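Long-range contact in Cys-Gly metallodipeptidase DUG1 (Saccharomyces cerevisiae, PDB 4G1P), which hydrolyses the dipeptide Cys-Gly with high specificity and serves as the catalytic subunit of the glutathione-degrading complex: residues S79-D91 and F159-E171. Residues are numbered along the deposited sequence; the frame is centred on the assembly and turned at random.
With GLY (glycine), chain D.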
# COMPACT_ATOMS: atom_id res chain seq x y z
N SER A 79 8.23 -10.82 -22.22
CA SER A 79 7.94 -12.21 -22.53
C SER A 79 7.52 -12.94 -21.25
O SER A 79 7.94 -12.56 -20.16
CB SER A 79 9.15 -12.92 -23.14
OG SER A 79 9.64 -12.26 -24.29
N LEU A 80 6.70 -13.97 -21.38
CA LEU A 80 6.31 -14.79 -20.23
C LEU A 80 7.43 -15.78 -19.90
O LEU A 80 8.19 -16.15 -20.79
CB LEU A 80 5.02 -15.55 -20.53
CG LEU A 80 3.75 -14.70 -20.62
CD1 LEU A 80 2.72 -15.38 -21.50
CD2 LEU A 80 3.17 -14.41 -19.25
N PRO A 81 7.53 -16.19 -18.62
CA PRO A 81 8.42 -17.29 -18.21
C PRO A 81 8.09 -18.52 -19.03
O PRO A 81 6.91 -18.79 -19.22
CB PRO A 81 8.02 -17.55 -16.76
CG PRO A 81 7.41 -16.29 -16.30
CD PRO A 81 6.77 -15.65 -17.49
N PRO A 82 9.10 -19.25 -19.52
CA PRO A 82 8.90 -20.43 -20.36
C PRO A 82 8.32 -21.61 -19.59
O PRO A 82 8.65 -21.76 -18.42
CB PRO A 82 10.33 -20.78 -20.80
CG PRO A 82 11.19 -20.23 -19.73
CD PRO A 82 10.53 -18.97 -19.29
N VAL A 83 7.45 -22.42 -20.20
CA VAL A 83 7.00 -23.64 -19.54
C VAL A 83 8.02 -24.68 -19.91
O VAL A 83 8.46 -24.72 -21.05
CB VAL A 83 5.61 -24.11 -19.98
CG1 VAL A 83 5.28 -25.42 -19.31
CG2 VAL A 83 4.56 -23.10 -19.62
N ILE A 84 8.41 -25.50 -18.94
CA ILE A 84 9.52 -26.41 -19.13
C ILE A 84 9.03 -27.83 -19.33
O ILE A 84 8.50 -28.43 -18.42
CB ILE A 84 10.47 -26.42 -17.93
CG1 ILE A 84 11.00 -25.00 -17.66
CG2 ILE A 84 11.61 -27.38 -18.19
CD1 ILE A 84 11.85 -24.91 -16.40
N LEU A 85 9.19 -28.34 -20.54
CA LEU A 85 8.77 -29.70 -20.83
C LEU A 85 10.00 -30.60 -20.99
O LEU A 85 10.95 -30.23 -21.67
CB LEU A 85 7.93 -29.76 -22.11
CG LEU A 85 6.75 -28.81 -22.29
CD1 LEU A 85 6.03 -29.22 -23.55
CD2 LEU A 85 5.79 -28.81 -21.11
N SER A 86 9.96 -31.77 -20.37
CA SER A 86 11.02 -32.73 -20.54
C SER A 86 10.51 -34.16 -20.33
O SER A 86 9.43 -34.37 -19.78
CB SER A 86 12.17 -32.43 -19.59
OG SER A 86 11.82 -32.74 -18.26
N ARG A 87 11.29 -35.13 -20.78
CA ARG A 87 10.94 -36.53 -20.58
C ARG A 87 12.15 -37.22 -19.98
O ARG A 87 13.30 -36.83 -20.23
CB ARG A 87 10.54 -37.21 -21.89
CG ARG A 87 10.18 -36.24 -23.03
CD ARG A 87 9.76 -36.92 -24.34
NE ARG A 87 8.36 -37.28 -24.31
CZ ARG A 87 7.39 -36.63 -24.94
NH1 ARG A 87 7.66 -35.59 -25.70
NH2 ARG A 87 6.14 -37.04 -24.81
N PHE A 88 11.89 -38.22 -19.16
CA PHE A 88 12.94 -39.12 -18.71
C PHE A 88 12.50 -40.56 -18.95
O PHE A 88 11.56 -41.05 -18.34
CB PHE A 88 13.30 -38.90 -17.24
CG PHE A 88 14.42 -39.77 -16.77
CD1 PHE A 88 14.16 -41.03 -16.24
CD2 PHE A 88 15.74 -39.35 -16.88
CE1 PHE A 88 15.20 -41.84 -15.82
CE2 PHE A 88 16.78 -40.16 -16.46
CZ PHE A 88 16.51 -41.40 -15.93
N GLY A 89 13.22 -41.21 -19.86
CA GLY A 89 12.87 -42.54 -20.32
C GLY A 89 11.95 -42.50 -21.53
O GLY A 89 11.16 -41.57 -21.70
N SER A 90 12.05 -43.52 -22.38
CA SER A 90 11.13 -43.65 -23.51
C SER A 90 10.90 -45.11 -23.82
O SER A 90 11.06 -45.55 -24.96
CB SER A 90 11.62 -42.88 -24.75
OG SER A 90 13.01 -43.04 -24.98
N ASP A 91 10.51 -45.85 -22.79
CA ASP A 91 10.17 -47.27 -22.92
C ASP A 91 8.69 -47.42 -23.23
O ASP A 91 7.84 -47.09 -22.41
CB ASP A 91 10.53 -48.00 -21.64
CG ASP A 91 10.33 -49.50 -21.74
OD1 ASP A 91 9.46 -49.96 -22.51
OD2 ASP A 91 11.05 -50.23 -21.03
N PHE A 159 14.17 -47.30 -13.39
CA PHE A 159 13.13 -46.29 -13.21
C PHE A 159 11.79 -46.85 -13.69
O PHE A 159 11.70 -47.34 -14.81
CB PHE A 159 13.48 -44.98 -13.93
CG PHE A 159 12.67 -43.80 -13.46
CD1 PHE A 159 12.81 -43.31 -12.17
CD2 PHE A 159 11.75 -43.18 -14.30
CE1 PHE A 159 12.07 -42.24 -11.74
CE2 PHE A 159 11.01 -42.11 -13.87
CZ PHE A 159 11.16 -41.64 -12.59
N PRO A 160 10.76 -46.79 -12.85
CA PRO A 160 9.56 -47.59 -13.13
C PRO A 160 8.62 -47.02 -14.20
O PRO A 160 7.75 -47.76 -14.66
CB PRO A 160 8.86 -47.65 -11.77
CG PRO A 160 9.31 -46.42 -11.07
CD PRO A 160 10.71 -46.16 -11.52
N VAL A 161 8.75 -45.75 -14.57
CA VAL A 161 7.85 -45.19 -15.57
C VAL A 161 8.59 -44.28 -16.54
O VAL A 161 9.76 -44.04 -16.38
CB VAL A 161 6.68 -44.38 -14.94
CG1 VAL A 161 5.90 -45.20 -13.91
CG2 VAL A 161 7.20 -43.07 -14.34
N ASN A 162 7.89 -43.79 -17.56
CA ASN A 162 8.41 -42.70 -18.36
C ASN A 162 7.92 -41.39 -17.75
O ASN A 162 6.72 -41.16 -17.67
CB ASN A 162 7.94 -42.80 -19.80
CG ASN A 162 8.33 -44.12 -20.45
OD1 ASN A 162 9.51 -44.46 -20.55
ND2 ASN A 162 7.33 -44.87 -20.88
N LEU A 163 8.85 -40.55 -17.30
CA LEU A 163 8.49 -39.31 -16.68
C LEU A 163 8.39 -38.21 -17.72
O LEU A 163 9.19 -38.15 -18.64
CB LEU A 163 9.49 -38.93 -15.60
CG LEU A 163 8.88 -37.94 -14.62
CD1 LEU A 163 7.75 -38.62 -13.85
CD2 LEU A 163 9.94 -37.38 -13.68
N VAL A 164 7.40 -37.34 -17.57
CA VAL A 164 7.23 -36.21 -18.46
C VAL A 164 6.96 -35.03 -17.58
O VAL A 164 6.26 -35.14 -16.57
CB VAL A 164 6.06 -36.41 -19.44
CG1 VAL A 164 5.78 -35.15 -20.23
CG2 VAL A 164 6.36 -37.55 -20.37
N THR A 165 7.55 -33.89 -17.93
CA THR A 165 7.57 -32.76 -17.04
C THR A 165 6.84 -31.60 -17.65
O THR A 165 6.87 -31.42 -18.85
CB THR A 165 9.03 -32.38 -16.70
OG1 THR A 165 9.12 -32.11 -15.32
CG2 THR A 165 9.47 -31.15 -17.41
N CYS A 166 6.18 -30.82 -16.81
CA CYS A 166 5.53 -29.60 -17.25
C CYS A 166 5.62 -28.55 -16.12
O CYS A 166 4.75 -28.45 -15.27
CB CYS A 166 4.08 -29.88 -17.66
SG CYS A 166 3.18 -28.41 -18.22
N PHE A 167 6.71 -27.78 -16.12
CA PHE A 167 7.00 -26.82 -15.05
C PHE A 167 6.81 -25.38 -15.55
O PHE A 167 7.53 -24.92 -16.44
CB PHE A 167 8.44 -27.00 -14.56
CG PHE A 167 8.71 -28.35 -13.91
CD1 PHE A 167 7.70 -29.05 -13.27
CD2 PHE A 167 10.00 -28.89 -13.92
CE1 PHE A 167 7.96 -30.29 -12.66
CE2 PHE A 167 10.27 -30.13 -13.30
CZ PHE A 167 9.25 -30.83 -12.67
N GLU A 168 5.84 -24.66 -14.99
CA GLU A 168 5.58 -23.29 -15.43
C GLU A 168 6.18 -22.30 -14.45
O GLU A 168 6.62 -22.69 -13.36
CB GLU A 168 4.08 -23.00 -15.59
CG GLU A 168 3.33 -22.94 -14.26
CD GLU A 168 2.04 -22.12 -14.33
OE1 GLU A 168 2.02 -21.10 -15.03
OE2 GLU A 168 1.05 -22.51 -13.69
N GLY A 169 6.19 -21.02 -14.84
CA GLY A 169 6.72 -19.95 -14.01
C GLY A 169 5.76 -18.77 -13.89
O GLY A 169 6.19 -17.63 -13.68
N MET A 170 4.47 -19.05 -14.01
CA MET A 170 3.46 -18.01 -13.84
C MET A 170 2.38 -18.44 -12.86
O MET A 170 1.29 -17.85 -12.85
CB MET A 170 2.82 -17.63 -15.18
CG MET A 170 3.65 -16.68 -16.05
SD MET A 170 3.92 -15.07 -15.30
CE MET A 170 2.38 -14.24 -15.64
N GLU A 171 2.65 -19.45 -12.05
CA GLU A 171 1.59 -19.97 -11.17
C GLU A 171 1.13 -18.93 -10.16
O GLU A 171 -0.06 -18.85 -9.85
CB GLU A 171 2.03 -21.25 -10.46
CG GLU A 171 0.89 -22.15 -10.00
CD GLU A 171 0.46 -21.91 -8.55
OE1 GLU A 171 0.98 -20.98 -7.90
OE2 GLU A 171 -0.41 -22.67 -8.07
N GLY D . -0.60 -21.14 -3.55
CA GLY D . -0.31 -20.94 -4.96
C GLY D . -1.56 -20.34 -5.54
O GLY D . -2.32 -21.00 -6.24
O HOH W 1 5.19 -20.01 -17.14
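The carboxamide of Asn-162 holds the backbone of Asp-91 with two hydrogen bonds: OD1 accepts from Asp-91 N at 2.8 Å, and ND2 donates to Asp-91 O at 2.7 Å in a nearly straight bond, with that oxygen close to the amide plane. CG of Asn-162 sits anti to its carbonyl carbon (chi1 -57°), which swings the amide across to the turn after Gly-89. With an alanine in place of Asn-162, N and O of Asp-91 would probably both lose these partners, and the turn would be less firmly tied to the strand. Next along, Phe-88 directs its CD1-CE1 edge at the face of Phe-159, a T-shaped pair with centroids 5.3 Å apart and planes at 86°. Strands 83-88 and 162-168 run antiparallel here, neighbours in the mixed sheet of the M20 catalytic domain, and paired backbone bonds join Phe-88 to Leu-163 and Ile-84 to Phe-167. Side chains alternate between the two faces: Ile-84 and Phe-167 meet through their CB atoms on the one carrying Phe-88, while on the other SG of Cys-166 touches both Val-83 CG1 (3.8 Å) and Leu-85 CD2 (3.9 Å). Beyond the strands, the folded side chain of Met-170 crosses Pro-81 at about a right angle, its CG 3.6 Å from Pro-81 CD, and brings CE against Leu-80 CD2. A water bridges Pro-81 O and Gly-169 N, near Glu-171, the probable proton acceptor, whose OE2 lies 3.1 Å from O of the bound glycine.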